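Local coordinates for protein CobC (Shigella flexneri 2a, PDB 6NRU) that probably converts adenosylcobalamin 5'-phosphate to adenosylcobalamin (vitamin B12) and alpha-ribazole 5'-phosphate to alpha-ribazole by removing the phosphate, at residues 18-22 / 93-98; 84-90 / 118-124; 111-115 / 168-172. All blocks are in the same frame, centred on the assembly; numbering follows the deposited sequence.

Interaction 1. Residues 18-22 / 93-98; sequences VDGLY and RHHRDL
A Schellman motif closing the short helix 15-18 of this histidine phosphatase delivers residues 18-22 to the start of helix 95-101. Gly20, at phi/psi 58/31, is its C-prime residue; Leu21 and Tyr22 then run extended beside Arg93 and His94, with the CA atoms of Leu21 and His94 4.6 Å apart. One hydrogen bond joins the backbones, Tyr22 N to Arg93 O, at 3.0 Å and 173°. Leu21 (m,t) lays CD2 3.5 Å from His94 N and 3.7 Å from His94 CB. The Tyr22 ring (chi1 m) lies with an edge toward His95 N, and its CE2 packs 3.6 Å from Leu98 CD1; its hydroxyl bonds to Tyr106 of helix 103-111, which also binds His95. The Tyr22 side chain lies about 8 Å from that of Glu84, the probable catalytic proton donor/acceptor. His94 is the N-cap: with chi1 t, its ring places CD2 3.1 Å from Gly20 O, while His94 ND1 accepts the capping bond from Arg96 N at 3.2 Å.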
loop_
_atom_site.group_PDB
_atom_site.type_symbol
_atom_site.label_atom_id
_atom_site.label_comp_id
_atom_site.label_asym_id
_atom_site.label_seq_id
_atom_site.Cartn_x
_atom_site.Cartn_y
_atom_site.Cartn_z
ATOM N N VAL A 18 -5.636 -0.338 -15.396
ATOM C CA VAL A 18 -6.374 0.003 -16.606
ATOM C C VAL A 18 -6.993 -1.246 -17.217
ATOM O O VAL A 18 -8.142 -1.229 -17.675
ATOM C CB VAL A 18 -5.449 0.730 -17.599
ATOM C CG1 VAL A 18 -6.136 0.906 -18.942
ATOM C CG2 VAL A 18 -5.026 2.076 -17.035
ATOM N N ASP A 19 -6.262 -2.357 -17.203
ATOM C CA ASP A 19 -6.730 -3.598 -17.798
ATOM C C ASP A 19 -7.442 -4.506 -16.806
ATOM O O ASP A 19 -7.701 -5.670 -17.129
ATOM C CB ASP A 19 -5.557 -4.336 -18.439
ATOM C CG ASP A 19 -4.732 -3.435 -19.334
ATOM O OD1 ASP A 19 -5.246 -2.367 -19.734
ATOM O OD2 ASP A 19 -3.574 -3.789 -19.640
ATOM N N GLY A 20 -7.766 -4.005 -15.615
ATOM C CA GLY A 20 -8.514 -4.785 -14.640
ATOM C C GLY A 20 -7.860 -6.089 -14.240
ATOM O O GLY A 20 -8.560 -7.058 -13.926
ATOM N N LEU A 21 -6.534 -6.140 -14.239
ATOM C CA LEU A 21 -5.808 -7.368 -13.961
ATOM C C LEU A 21 -5.369 -7.422 -12.505
ATOM O O LEU A 21 -5.236 -6.396 -11.833
ATOM C CB LEU A 21 -4.583 -7.491 -14.871
ATOM C CG LEU A 21 -4.844 -7.470 -16.377
ATOM C CD1 LEU A 21 -3.532 -7.387 -17.146
ATOM C CD2 LEU A 21 -5.645 -8.691 -16.805
ATOM N N TYR A 22 -5.156 -8.641 -12.021
ATOM C CA TYR A 22 -4.488 -8.831 -10.743
ATOM C C TYR A 22 -3.033 -8.411 -10.877
ATOM O O TYR A 22 -2.350 -8.805 -11.828
ATOM C CB TYR A 22 -4.590 -10.289 -10.305
ATOM C CG TYR A 22 -5.959 -10.666 -9.791
ATOM C CD1 TYR A 22 -6.250 -10.599 -8.435
ATOM C CD2 TYR A 22 -6.963 -11.079 -10.660
ATOM C CE1 TYR A 22 -7.499 -10.940 -7.956
ATOM C CE2 TYR A 22 -8.217 -11.421 -10.191
ATOM C CZ TYR A 22 -8.479 -11.350 -8.838
ATOM O OH TYR A 22 -9.724 -11.687 -8.359
ATOM N N ARG A 93 -3.424 -11.393 -14.788
ATOM C CA ARG A 93 -4.543 -12.117 -15.368
ATOM C C ARG A 93 -5.843 -11.544 -14.824
ATOM O O ARG A 93 -5.882 -10.949 -13.743
ATOM C CB ARG A 93 -4.438 -13.624 -15.089
ATOM C CG ARG A 93 -3.284 -14.291 -15.830
ATOM C CD ARG A 93 -2.959 -15.671 -15.282
ATOM N NE ARG A 93 -3.978 -16.657 -15.628
ATOM C CZ ARG A 93 -4.056 -17.869 -15.086
ATOM N NH1 ARG A 93 -3.172 -18.247 -14.170
ATOM N NH2 ARG A 93 -5.019 -18.703 -15.456
ATOM N N HIS A 94 -6.914 -11.728 -15.590
ATOM C CA HIS A 94 -8.187 -11.079 -15.320
ATOM C C HIS A 94 -9.147 -12.018 -14.599
ATOM O O HIS A 94 -9.055 -13.244 -14.696
ATOM C CB HIS A 94 -8.825 -10.581 -16.620
ATOM C CG HIS A 94 -9.858 -9.516 -16.419
ATOM N ND1 HIS A 94 -11.145 -9.794 -16.011
ATOM C CD2 HIS A 94 -9.798 -8.172 -16.579
ATOM C CE1 HIS A 94 -11.832 -8.669 -15.923
ATOM N NE2 HIS A 94 -11.038 -7.670 -16.264
ATOM N N HIS A 95 -10.093 -11.407 -13.882
ATOM C CA HIS A 95 -11.075 -12.161 -13.110
ATOM C C HIS A 95 -11.902 -13.089 -13.994
ATOM O O HIS A 95 -12.147 -14.246 -13.629
ATOM C CB HIS A 95 -11.976 -11.183 -12.352
ATOM C CG HIS A 95 -13.204 -11.807 -11.769
ATOM N ND1 HIS A 95 -13.173 -12.604 -10.645
ATOM C CD2 HIS A 95 -14.504 -11.737 -12.144
ATOM C CE1 HIS A 95 -14.399 -13.006 -10.358
ATOM N NE2 HIS A 95 -15.224 -12.493 -11.253
ATOM N N ARG A 96 -12.353 -12.604 -15.155
ATOM C CA ARG A 96 -13.181 -13.440 -16.020
ATOM C C ARG A 96 -12.418 -14.672 -16.482
ATOM O O ARG A 96 -12.925 -15.796 -16.408
ATOM C CB ARG A 96 -13.683 -12.644 -17.226
ATOM C CG ARG A 96 -13.823 -11.156 -17.004
ATOM C CD ARG A 96 -14.078 -10.439 -18.323
ATOM N NE ARG A 96 -12.914 -10.483 -19.208
ATOM C CZ ARG A 96 -12.161 -9.432 -19.515
ATOM N NH1 ARG A 96 -12.439 -8.239 -19.008
ATOM N NH2 ARG A 96 -11.127 -9.575 -20.332
ATOM N N ASP A 97 -11.188 -14.480 -16.957
ATOM C CA ASP A 97 -10.409 -15.605 -17.463
ATOM C C ASP A 97 -10.071 -16.604 -16.363
ATOM O O ASP A 97 -9.960 -17.805 -16.634
ATOM C CB ASP A 97 -9.129 -15.098 -18.130
ATOM C CG ASP A 97 -9.403 -14.330 -19.408
ATOM O OD1 ASP A 97 -10.227 -14.802 -20.222
ATOM O OD2 ASP A 97 -8.792 -13.258 -19.601
ATOM N N LEU A 98 -9.915 -16.135 -15.123
ATOM C CA LEU A 98 -9.492 -17.022 -14.044
ATOM C C LEU A 98 -10.605 -17.972 -13.615
ATOM O O LEU A 98 -10.319 -19.079 -13.137
ATOM C CB LEU A 98 -9.005 -16.201 -12.851
ATOM C CG LEU A 98 -7.626 -15.553 -13.002
ATOM C CD1 LEU A 98 -7.417 -14.465 -11.958
ATOM C CD2 LEU A 98 -6.541 -16.607 -12.904
#

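Interaction 2. Residues 84-90 / 118-124; sequences EMFFGDW and PTNGEGF
Glu84, the probable catalytic proton donor/acceptor of this phosphatase, starts residues 84-90, and its OE1 accepts from Met85 N at 2.8 Å. Met85, a selenomethionine with chi1 and chi2 both t, brings CE to 3.6 Å from Pro118 CG. Phe86 is held at both backbone polar atoms: its O accepts from Glu122 N (2.8 Å, 174°), and its N donates to Glu122 OE2 (2.9 Å, 150°), an atom less surely placed and salt-bridged to Arg130. Phe87 points CA-to-CB away, yet CD1 lies 3.8 Å from Pro118 CG. At Gly88 (phi/psi 66/-127) the two backbones touch, Gly88 CA to Gly121 CA 3.6 Å; a beta carbon on either glycine would clash with the other segment. Asp89 N donates to Thr119 O (2.8 Å, 173°), inside the type II turn Pro118-Gly121, and Asp89 OD2 takes a weak bond from Asn120 ND2 at 2.7 Å. Trp90 (chi1 m), whose NE1 bonds to Asp102, offers a ring face to Pro118, whose CA sits 3.7 Å from the Trp90 six-membered centroid, 19° off the normal, a CH-pi contact. Two main-chain bonds, two involving side chains and proline-aromatic packing thus hold the loop leading from the probably catalytic Glu84.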
loop_
_atom_site.group_PDB
_atom_site.type_symbol
_atom_site.label_atom_id
_atom_site.label_comp_id
_atom_site.label_asym_id
_atom_site.label_seq_id
_atom_site.Cartn_x
_atom_site.Cartn_y
_atom_site.Cartn_z
ATOM N N GLU A 84 3.024 -5.743 -2.107
ATOM C CA GLU A 84 1.717 -6.275 -2.459
ATOM C C GLU A 84 1.684 -7.777 -2.197
ATOM O O GLU A 84 2.719 -8.450 -2.174
ATOM C CB GLU A 84 1.411 -5.975 -3.931
ATOM C CG GLU A 84 0.029 -6.393 -4.419
ATOM C CD GLU A 84 -1.094 -5.800 -3.592
ATOM O OE1 GLU A 84 -1.510 -6.437 -2.601
ATOM O OE2 GLU A 84 -1.563 -4.696 -3.934
HETATM N N MSE A 85 0.483 -8.296 -1.967
HETATM C CA MSE A 85 0.282 -9.730 -1.844
HETATM C C MSE A 85 0.777 -10.428 -3.102
HETATM O O MSE A 85 0.603 -9.915 -4.207
HETATM C CB MSE A 85 -1.193 -10.040 -1.610
HETATM C CG MSE A 85 -1.450 -11.342 -0.884
HETATM SE SE MSE A 85 -3.348 -11.587 -0.506
HETATM C CE MSE A 85 -3.828 -12.646 -2.068
ATOM N N PHE A 86 1.404 -11.590 -2.939
ATOM C CA PHE A 86 1.908 -12.363 -4.070
ATOM C C PHE A 86 0.811 -13.310 -4.551
ATOM O O PHE A 86 0.464 -14.273 -3.860
ATOM C CB PHE A 86 3.168 -13.130 -3.682
ATOM C CG PHE A 86 3.684 -14.023 -4.768
ATOM C CD1 PHE A 86 4.038 -13.500 -6.002
ATOM C CD2 PHE A 86 3.809 -15.385 -4.563
ATOM C CE1 PHE A 86 4.509 -14.318 -7.006
ATOM C CE2 PHE A 86 4.281 -16.208 -5.566
ATOM C CZ PHE A 86 4.631 -15.674 -6.788
ATOM N N PHE A 87 0.271 -13.042 -5.738
ATOM C CA PHE A 87 -0.847 -13.808 -6.272
ATOM C C PHE A 87 -0.414 -15.035 -7.067
ATOM O O PHE A 87 -1.274 -15.745 -7.599
ATOM C CB PHE A 87 -1.726 -12.907 -7.146
ATOM C CG PHE A 87 -2.800 -12.178 -6.383
ATOM C CD1 PHE A 87 -3.981 -12.819 -6.039
ATOM C CD2 PHE A 87 -2.629 -10.852 -6.014
ATOM C CE1 PHE A 87 -4.973 -12.150 -5.339
ATOM C CE2 PHE A 87 -3.615 -10.178 -5.313
ATOM C CZ PHE A 87 -4.788 -10.827 -4.975
ATOM N N GLY A 88 0.885 -15.300 -7.165
ATOM C CA GLY A 88 1.335 -16.541 -7.777
ATOM C C GLY A 88 1.004 -16.611 -9.255
ATOM O O GLY A 88 1.341 -15.715 -10.037
ATOM N N ASP A 89 0.335 -17.698 -9.650
ATOM C CA ASP A 89 0.004 -17.910 -11.055
ATOM C C ASP A 89 -1.056 -16.939 -11.558
ATOM O O ASP A 89 -1.223 -16.804 -12.775
ATOM C CB ASP A 89 -0.476 -19.348 -11.277
ATOM C CG ASP A 89 0.655 -20.366 -11.206
ATOM O OD1 ASP A 89 1.789 -20.042 -11.621
ATOM O OD2 ASP A 89 0.406 -21.500 -10.746
ATOM N N TRP A 90 -1.767 -16.262 -10.659
ATOM C CA TRP A 90 -2.889 -15.407 -11.028
ATOM C C TRP A 90 -2.481 -13.986 -11.395
ATOM O O TRP A 90 -3.352 -13.185 -11.749
ATOM C CB TRP A 90 -3.909 -15.352 -9.886
ATOM C CG TRP A 90 -4.603 -16.649 -9.630
ATOM C CD1 TRP A 90 -4.537 -17.783 -10.388
ATOM C CD2 TRP A 90 -5.477 -16.949 -8.538
ATOM N NE1 TRP A 90 -5.314 -18.770 -9.834
ATOM C CE2 TRP A 90 -5.901 -18.283 -8.695
ATOM C CE3 TRP A 90 -5.943 -16.218 -7.441
ATOM C CZ2 TRP A 90 -6.766 -18.902 -7.796
ATOM C CZ3 TRP A 90 -6.803 -16.835 -6.550
ATOM C CH2 TRP A 90 -7.204 -18.163 -6.732
ATOM N N PRO A 118 -4.130 -18.136 -3.306
ATOM C CA PRO A 118 -3.996 -17.997 -4.760
ATOM C C PRO A 118 -3.011 -19.019 -5.303
ATOM O O PRO A 118 -1.988 -19.312 -4.680
ATOM C CB PRO A 118 -3.483 -16.563 -4.936
ATOM C CG PRO A 118 -3.921 -15.854 -3.708
ATOM C CD PRO A 118 -3.857 -16.870 -2.604
ATOM N N THR A 119 -3.333 -19.568 -6.477
ATOM C CA THR A 119 -2.586 -20.690 -7.036
ATOM C C THR A 119 -1.088 -20.410 -7.094
ATOM O O THR A 119 -0.634 -19.549 -7.854
ATOM C CB THR A 119 -3.116 -21.043 -8.428
ATOM O OG1 THR A 119 -4.484 -21.455 -8.323
ATOM C CG2 THR A 119 -2.298 -22.173 -9.035
ATOM N N ASN A 120 -0.323 -21.140 -6.276
ATOM C CA ASN A 120 1.126 -20.973 -6.160
ATOM C C ASN A 120 1.498 -19.558 -5.725
ATOM O O ASN A 120 2.530 -19.019 -6.136
ATOM C CB ASN A 120 1.843 -21.346 -7.463
ATOM C CG ASN A 120 1.747 -22.830 -7.778
ATOM O OD1 ASN A 120 1.643 -23.663 -6.877
ATOM N ND2 ASN A 120 1.785 -23.168 -9.064
ATOM N N GLY A 121 0.660 -18.951 -4.888
ATOM C CA GLY A 121 0.949 -17.646 -4.329
ATOM C C GLY A 121 0.922 -17.660 -2.815
ATOM O O GLY A 121 1.133 -18.708 -2.198
ATOM N N GLU A 122 0.662 -16.508 -2.205
ATOM C CA GLU A 122 0.556 -16.388 -0.758
ATOM C C GLU A 122 -0.869 -16.009 -0.372
ATOM O O GLU A 122 -1.518 -15.204 -1.051
ATOM C CB GLU A 122 1.558 -15.360 -0.209
ATOM C CG GLU A 122 1.149 -13.897 -0.356
ATOM C CD GLU A 122 2.119 -12.942 0.329
ATOM O OE1 GLU A 122 2.544 -13.238 1.466
ATOM O OE2 GLU A 122 2.451 -11.895 -0.268
ATOM N N GLY A 123 -1.361 -16.613 0.711
ATOM C CA GLY A 123 -2.704 -16.345 1.172
ATOM C C GLY A 123 -2.787 -15.103 2.033
ATOM O O GLY A 123 -1.782 -14.504 2.414
ATOM N N PHE A 124 -4.026 -14.714 2.346
ATOM C CA PHE A 124 -4.234 -13.520 3.156
ATOM C C PHE A 124 -3.673 -13.688 4.561
ATOM O O PHE A 124 -3.328 -12.696 5.212
ATOM C CB PHE A 124 -5.720 -13.173 3.226
ATOM C CG PHE A 124 -6.009 -11.943 4.033
ATOM C CD1 PHE A 124 -5.603 -10.699 3.585
ATOM C CD2 PHE A 124 -6.671 -12.031 5.248
ATOM C CE1 PHE A 124 -5.858 -9.564 4.328
ATOM C CE2 PHE A 124 -6.933 -10.896 5.997
ATOM C CZ PHE A 124 -6.526 -9.661 5.536
HETATM O O HOH W 1 4.139 -22.085 -11.016
#

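Interaction 3. Residues 111-115 / 168-172; sequences NDWQH and AESMW
Ala168 begins a segment that is loop until it turns 3-10 at Met171-Trp172, and that meets residues 111-115 through side chains, the closest CA pair, Gln114 and Glu169, being 7.5 Å apart. Ala168 itself contributes little: its O lies 4.5 Å from Trp113 CH2, near the plane of that ring. Glu169 (t,t) follows, with CB 3.3 Å from Gln114 NE2 and CA 4.2 Å from Trp113 CH2. Its carboxylate reaches the indole nitrogen indirectly, through a water that donates to Glu169 OE2 at 2.5 Å and accepts from Trp113 NE1 at 3.2 Å. Met171, a selenomethionine with chi1 p, makes a Met-aromatic contact in which SE stands 5.4 Å from the centroid of the Trp113 six-membered ring, oblique at 63° off the normal; its closest approach there is SE to Trp113 CH2, 4.4 Å. Trp172 (chi1 m) completes the group by turning its edge to the Trp113 face, an offset edge-to-face pair with planes at 83° and 4.8 Å between the five-membered centroid of Trp172 and the six-membered centroid of Trp113; Trp172 NE1 is 3.3 Å from Trp113 CH2. Trp113 presents its ring with chi1 p. The contact thus joins the loop leaving helix 103-111 to the one following helix 153-163, with Phe124 of helix 124-136 packed against Trp113, Gln114, Ala168 and Met171 and with Leu158 of helix 153-163 touching Ala168 and Met171.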
loop_
_atom_site.group_PDB
_atom_site.type_symbol
_atom_site.label_atom_id
_atom_site.label_comp_id
_atom_site.label_asym_id
_atom_site.label_seq_id
_atom_site.Cartn_x
_atom_site.Cartn_y
_atom_site.Cartn_z
ATOM N N ASN A 111 -14.914 -17.136 -2.919
ATOM C CA ASN A 111 -15.871 -17.459 -1.869
ATOM C C ASN A 111 -15.258 -17.461 -0.472
ATOM O O ASN A 111 -16.003 -17.535 0.511
ATOM C CB ASN A 111 -16.518 -18.824 -2.142
ATOM C CG ASN A 111 -17.363 -18.832 -3.407
ATOM O OD1 ASN A 111 -17.684 -17.781 -3.965
ATOM N ND2 ASN A 111 -17.728 -20.023 -3.864
ATOM N N ASP A 112 -13.932 -17.373 -0.354
ATOM C CA ASP A 112 -13.254 -17.418 0.937
ATOM C C ASP A 112 -11.888 -16.750 0.772
ATOM O O ASP A 112 -10.839 -17.380 0.875
ATOM C CB ASP A 112 -13.109 -18.852 1.455
ATOM C CG ASP A 112 -12.645 -18.908 2.899
ATOM O OD1 ASP A 112 -12.573 -17.842 3.552
ATOM O OD2 ASP A 112 -12.350 -20.022 3.382
ATOM N N TRP A 113 -11.908 -15.436 0.527
ATOM C CA TRP A 113 -10.679 -14.695 0.266
ATOM C C TRP A 113 -9.750 -14.647 1.472
ATOM O O TRP A 113 -8.559 -14.365 1.309
ATOM C CB TRP A 113 -11.010 -13.267 -0.172
ATOM C CG TRP A 113 -11.589 -12.447 0.930
ATOM C CD1 TRP A 113 -12.907 -12.336 1.262
ATOM C CD2 TRP A 113 -10.870 -11.638 1.865
ATOM N NE1 TRP A 113 -13.053 -11.499 2.342
ATOM C CE2 TRP A 113 -11.815 -11.058 2.732
ATOM C CE3 TRP A 113 -9.516 -11.345 2.053
ATOM C CZ2 TRP A 113 -11.451 -10.201 3.768
ATOM C CZ3 TRP A 113 -9.157 -10.494 3.082
ATOM C CH2 TRP A 113 -10.120 -9.932 3.926
ATOM N N GLN A 114 -10.258 -14.912 2.671
ATOM C CA GLN A 114 -9.436 -14.763 3.862
ATOM C C GLN A 114 -8.549 -15.968 4.132
ATOM O O GLN A 114 -7.558 -15.832 4.856
ATOM C CB GLN A 114 -10.316 -14.509 5.081
ATOM C CG GLN A 114 -9.698 -13.556 6.072
ATOM C CD GLN A 114 -10.742 -12.781 6.831
ATOM O OE1 GLN A 114 -11.932 -12.869 6.534
ATOM N NE2 GLN A 114 -10.305 -12.012 7.821
ATOM N N HIS A 115 -8.954 -17.128 3.631
ATOM C CA HIS A 115 -8.209 -18.356 3.834
ATOM C C HIS A 115 -7.725 -19.132 2.617
ATOM O O HIS A 115 -6.817 -19.925 2.725
ATOM C CB HIS A 115 -9.003 -19.274 4.744
ATOM C CG HIS A 115 -9.405 -18.635 6.031
ATOM N ND1 HIS A 115 -10.611 -18.002 6.199
ATOM C CD2 HIS A 115 -8.758 -18.537 7.209
ATOM C CE1 HIS A 115 -10.687 -17.535 7.426
ATOM N NE2 HIS A 115 -9.579 -17.853 8.062
ATOM N N ALA A 168 -8.411 -8.152 10.766
ATOM C CA ALA A 168 -7.896 -7.993 9.412
ATOM C C ALA A 168 -9.014 -7.919 8.382
ATOM O O ALA A 168 -8.836 -7.317 7.318
ATOM C CB ALA A 168 -6.941 -9.137 9.079
ATOM N N GLU A 169 -10.174 -8.511 8.682
ATOM C CA GLU A 169 -11.265 -8.550 7.712
ATOM C C GLU A 169 -11.803 -7.156 7.414
ATOM O O GLU A 169 -12.182 -6.858 6.275
ATOM C CB GLU A 169 -12.386 -9.456 8.223
ATOM C CG GLU A 169 -13.703 -9.296 7.482
ATOM C CD GLU A 169 -14.742 -10.322 7.897
ATOM O OE1 GLU A 169 -14.768 -10.701 9.087
ATOM O OE2 GLU A 169 -15.534 -10.749 7.030
ATOM N N SER A 170 -11.843 -6.287 8.422
ATOM C CA SER A 170 -12.409 -4.952 8.276
ATOM C C SER A 170 -11.456 -3.964 7.611
ATOM O O SER A 170 -11.640 -2.752 7.760
ATOM C CB SER A 170 -12.844 -4.419 9.642
ATOM O OG SER A 170 -11.750 -4.385 10.536
HETATM N N MSE A 171 -10.452 -4.446 6.885
HETATM C CA MSE A 171 -9.562 -3.572 6.133
HETATM C C MSE A 171 -10.319 -2.871 5.017
HETATM O O MSE A 171 -9.892 -1.831 4.524
HETATM C CB MSE A 171 -8.399 -4.365 5.542
HETATM C CG MSE A 171 -8.844 -5.515 4.663
HETATM SE SE MSE A 171 -7.348 -6.486 3.892
HETATM C CE MSE A 171 -6.960 -5.339 2.361
ATOM N N TRP A 172 -11.449 -3.453 4.624
ATOM C CA TRP A 172 -12.218 -2.964 3.490
ATOM C C TRP A 172 -13.128 -1.797 3.838
ATOM O O TRP A 172 -13.844 -1.310 2.955
ATOM C CB TRP A 172 -13.037 -4.108 2.893
ATOM C CG TRP A 172 -12.176 -5.245 2.468
ATOM C CD1 TRP A 172 -12.048 -6.452 3.089
ATOM C CD2 TRP A 172 -11.298 -5.280 1.335
ATOM N NE1 TRP A 172 -11.153 -7.241 2.407
ATOM C CE2 TRP A 172 -10.678 -6.543 1.327
ATOM C CE3 TRP A 172 -10.981 -4.366 0.327
ATOM C CZ2 TRP A 172 -9.760 -6.917 0.349
ATOM C CZ3 TRP A 172 -10.069 -4.738 -0.643
ATOM C CH2 TRP A 172 -9.470 -6.002 -0.624
HETATM O O HOH W 2 -15.004 -10.355 4.577
#

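Interaction 2 is partly buried, with five of its fourteen touching residues buried, and buries 577 Å² in all; interactions 1 and 3 are surface contacts of 323 and 221 Å². Interaction 2 touches both others: Trp90 CD1 lies 3.4 Å from Leu98 CD2 of interaction 1, and Phe124 CE1 3.4 Å from Met171 SE of interaction 3. The nearest atoms of interactions 1 and 3 are about 8 Å apart. Helix 103-111 is a shared neighbour, packing on interactions 1 and 2 and leading into segment 111-115. The chemistry shifts accordingly: one backbone bond beside a helix cap internal to 93-98 in interaction 1, two backbone bonds and two involving side chains in interaction 2, and ring packing with a water bridge in interaction 3.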